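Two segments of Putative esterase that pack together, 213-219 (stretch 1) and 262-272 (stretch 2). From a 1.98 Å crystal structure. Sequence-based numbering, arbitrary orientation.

Stretch 1 (213-219) VAWFVDC
Stretch 2 262-272: YQCLPFVTRIF

Strand 214-218 lies against helix 262-271 of the same chain, the two running nearly antiparallel (169° between N-to-C directions) with axes 10.1 Å apart at closest approach. The strand is extended, phi/psi running from -88/130 at Ala214 to -136/120 at Phe216 and -135/113 at Asp218. The helix, which begins earlier in the chain, is kinked where Gln263 N and Pro266 N lack bonds to the preceding turn; proline has no amide hydrogen to give. Regular bonding follows, with Phe267 N to Gln263 O at 3.1 Å and Ile271 N to Phe267 O at 3.2 Å. The register sets Ala214 CA 7.3 Å from Ile271 CA, Phe216 CA 8.2 Å from Cys264 CA, and Asp218 CA 9.3 Å from Gln263 CA.

Strand alternation turns Ala214, Phe216 and Asp218 toward the helix, while Trp215 points away; Gln263, Phe267 and Ile271, spaced four apart along the helix, point back. At the center, Phe216 (chi1 t, -158°; chi2 -63°) directs its ring edge at the face of Phe267 (chi1 t, 166°; chi2 71°), centroids 5.3 Å apart and planes at 66°. Phe216 CB sits over that face, 4.0 Å from the centroid of the Phe267 ring, a CH-pi contact; Phe216 CD2 approaches Phe267 CD1 to 3.8 Å. Both phenylalanines are buried, filling the space between the backbones with apolar surface. The small Ala214 fits the narrower end, its CB 3.9 Å from Phe267 CZ and 3.7 Å from Ile271 CD1 (chi1 and chi2 both m). At the other end Gln263 (chi1 m, chi2 149°) extends its amide past the Phe216 ring, bringing NE2 3.4 Å from OD2 of Asp218 (chi1 t). The contact buries 317 Å² in total and is mainly apolar.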

# COMPACT_ATOMS: atom_id res chain seq x y z
N VAL C 213 8.35 26.19 1.60
CA VAL C 213 7.79 25.29 0.61
C VAL C 213 7.79 23.85 1.15
O VAL C 213 8.72 23.44 1.83
CB VAL C 213 8.59 25.38 -0.73
CG1 VAL C 213 8.03 24.43 -1.78
CG2 VAL C 213 8.58 26.83 -1.26
N ALA C 214 6.73 23.10 0.86
CA ALA C 214 6.69 21.69 1.21
C ALA C 214 7.31 20.87 0.08
O ALA C 214 6.93 21.06 -1.07
CB ALA C 214 5.25 21.23 1.46
N TRP C 215 8.24 19.98 0.42
CA TRP C 215 8.98 19.19 -0.58
C TRP C 215 8.76 17.69 -0.45
O TRP C 215 8.77 17.15 0.65
CB TRP C 215 10.48 19.48 -0.48
CG TRP C 215 10.84 20.94 -0.49
CD1 TRP C 215 10.89 21.77 0.59
CD2 TRP C 215 11.24 21.73 -1.62
NE1 TRP C 215 11.28 23.02 0.21
CE2 TRP C 215 11.50 23.03 -1.15
CE3 TRP C 215 11.39 21.46 -2.98
CZ2 TRP C 215 11.91 24.08 -1.99
CZ3 TRP C 215 11.81 22.51 -3.83
CH2 TRP C 215 12.05 23.80 -3.32
N PHE C 216 8.58 17.01 -1.58
CA PHE C 216 8.43 15.56 -1.61
C PHE C 216 9.30 15.02 -2.76
O PHE C 216 9.10 15.41 -3.91
CB PHE C 216 6.96 15.18 -1.79
CG PHE C 216 6.60 13.78 -1.32
CD1 PHE C 216 7.15 12.65 -1.91
CD2 PHE C 216 5.67 13.61 -0.29
CE1 PHE C 216 6.80 11.37 -1.49
CE2 PHE C 216 5.31 12.34 0.14
CZ PHE C 216 5.88 11.21 -0.45
N VAL C 217 10.26 14.17 -2.44
CA VAL C 217 11.15 13.58 -3.44
C VAL C 217 10.93 12.07 -3.53
O VAL C 217 11.01 11.35 -2.53
CB VAL C 217 12.62 13.89 -3.11
CG1 VAL C 217 13.56 13.18 -4.08
CG2 VAL C 217 12.82 15.42 -3.13
N ASP C 218 10.66 11.59 -4.74
CA ASP C 218 10.21 10.21 -4.97
C ASP C 218 10.97 9.61 -6.16
O ASP C 218 10.77 10.07 -7.28
CB ASP C 218 8.70 10.22 -5.24
CG ASP C 218 8.09 8.84 -5.38
OD1 ASP C 218 8.74 7.83 -5.04
OD2 ASP C 218 6.92 8.80 -5.82
N CYS C 219 11.83 8.61 -5.91
CA CYS C 219 12.72 8.06 -6.96
C CYS C 219 13.04 6.59 -6.73
O CYS C 219 13.35 6.19 -5.60
CB CYS C 219 14.01 8.87 -7.03
SG CYS C 219 15.14 8.40 -8.40
N TYR C 262 -0.63 8.87 -7.00
CA TYR C 262 -1.43 8.49 -5.85
C TYR C 262 -0.83 9.01 -4.55
O TYR C 262 -1.53 9.08 -3.53
CB TYR C 262 -1.59 6.96 -5.81
CG TYR C 262 -2.68 6.46 -6.74
CD1 TYR C 262 -4.00 6.40 -6.31
CD2 TYR C 262 -2.40 6.07 -8.06
CE1 TYR C 262 -5.01 5.96 -7.14
CE2 TYR C 262 -3.41 5.63 -8.91
CZ TYR C 262 -4.72 5.57 -8.43
OH TYR C 262 -5.75 5.14 -9.22
N GLN C 263 0.44 9.39 -4.57
CA GLN C 263 1.02 10.08 -3.42
C GLN C 263 1.02 11.60 -3.62
O GLN C 263 0.79 12.38 -2.68
CB GLN C 263 2.44 9.57 -3.17
CG GLN C 263 2.44 8.17 -2.58
CD GLN C 263 3.66 7.35 -2.97
OE1 GLN C 263 3.62 6.11 -2.91
NE2 GLN C 263 4.76 8.02 -3.36
N CYS C 264 1.28 12.01 -4.86
CA CYS C 264 1.40 13.43 -5.20
C CYS C 264 0.10 14.20 -5.02
O CYS C 264 0.08 15.26 -4.42
CB CYS C 264 1.88 13.59 -6.64
SG CYS C 264 2.02 15.31 -7.20
N LEU C 265 -1.00 13.68 -5.56
CA LEU C 265 -2.25 14.42 -5.52
C LEU C 265 -2.79 14.61 -4.10
O LEU C 265 -3.21 15.73 -3.74
CB LEU C 265 -3.27 13.75 -6.43
CG LEU C 265 -2.84 13.80 -7.91
CD1 LEU C 265 -3.79 12.99 -8.77
CD2 LEU C 265 -2.76 15.27 -8.40
N PRO C 266 -2.77 13.56 -3.27
CA PRO C 266 -3.16 13.81 -1.86
C PRO C 266 -2.19 14.73 -1.13
O PRO C 266 -2.61 15.50 -0.26
CB PRO C 266 -3.16 12.40 -1.23
CG PRO C 266 -3.46 11.47 -2.38
CD PRO C 266 -2.72 12.12 -3.58
N PHE C 267 -0.91 14.66 -1.46
CA PHE C 267 0.12 15.50 -0.85
C PHE C 267 -0.14 16.98 -1.08
O PHE C 267 -0.21 17.75 -0.12
CB PHE C 267 1.50 15.12 -1.38
CG PHE C 267 2.58 16.13 -1.08
CD1 PHE C 267 3.06 16.31 0.22
CD2 PHE C 267 3.15 16.87 -2.11
CE1 PHE C 267 4.06 17.24 0.49
CE2 PHE C 267 4.16 17.80 -1.84
CZ PHE C 267 4.61 17.98 -0.54
N VAL C 268 -0.29 17.41 -2.33
CA VAL C 268 -0.52 18.84 -2.57
C VAL C 268 -1.88 19.26 -1.99
O VAL C 268 -2.04 20.39 -1.50
CB VAL C 268 -0.44 19.22 -4.08
CG1 VAL C 268 0.93 18.85 -4.62
CG2 VAL C 268 -1.51 18.52 -4.88
N THR C 269 -2.85 18.36 -2.01
CA THR C 269 -4.16 18.66 -1.43
C THR C 269 -4.01 19.00 0.05
O THR C 269 -4.63 19.95 0.54
CB THR C 269 -5.13 17.49 -1.61
OG1 THR C 269 -5.48 17.39 -2.99
CG2 THR C 269 -6.42 17.69 -0.78
N ARG C 270 -3.17 18.26 0.76
CA ARG C 270 -2.87 18.57 2.15
C ARG C 270 -2.26 19.96 2.32
O ARG C 270 -2.68 20.72 3.19
CB ARG C 270 -1.91 17.52 2.74
CG ARG C 270 -2.61 16.24 3.14
CD ARG C 270 -1.72 15.33 3.95
NE ARG C 270 -0.54 14.84 3.25
CZ ARG C 270 -0.52 13.74 2.51
NH1 ARG C 270 -1.63 13.03 2.33
NH2 ARG C 270 0.60 13.35 1.93
N ILE C 271 -1.29 20.30 1.47
CA ILE C 271 -0.61 21.58 1.61
C ILE C 271 -1.50 22.76 1.23
O ILE C 271 -1.39 23.84 1.82
CB ILE C 271 0.70 21.62 0.76
CG1 ILE C 271 1.54 20.37 1.03
CG2 ILE C 271 1.52 22.85 1.11
CD1 ILE C 271 1.86 20.17 2.51
N PHE C 272 -2.38 22.59 0.24
CA PHE C 272 -3.27 23.67 -0.19
C PHE C 272 -4.02 24.24 1.02
O PHE C 272 -4.48 23.46 1.87
CB PHE C 272 -4.28 23.18 -1.23
CG PHE C 272 -3.71 22.92 -2.60
CD1 PHE C 272 -2.63 23.63 -3.09
CD2 PHE C 272 -4.30 21.96 -3.42
CE1 PHE C 272 -2.12 23.39 -4.36
CE2 PHE C 272 -3.81 21.71 -4.68
CZ PHE C 272 -2.71 22.43 -5.16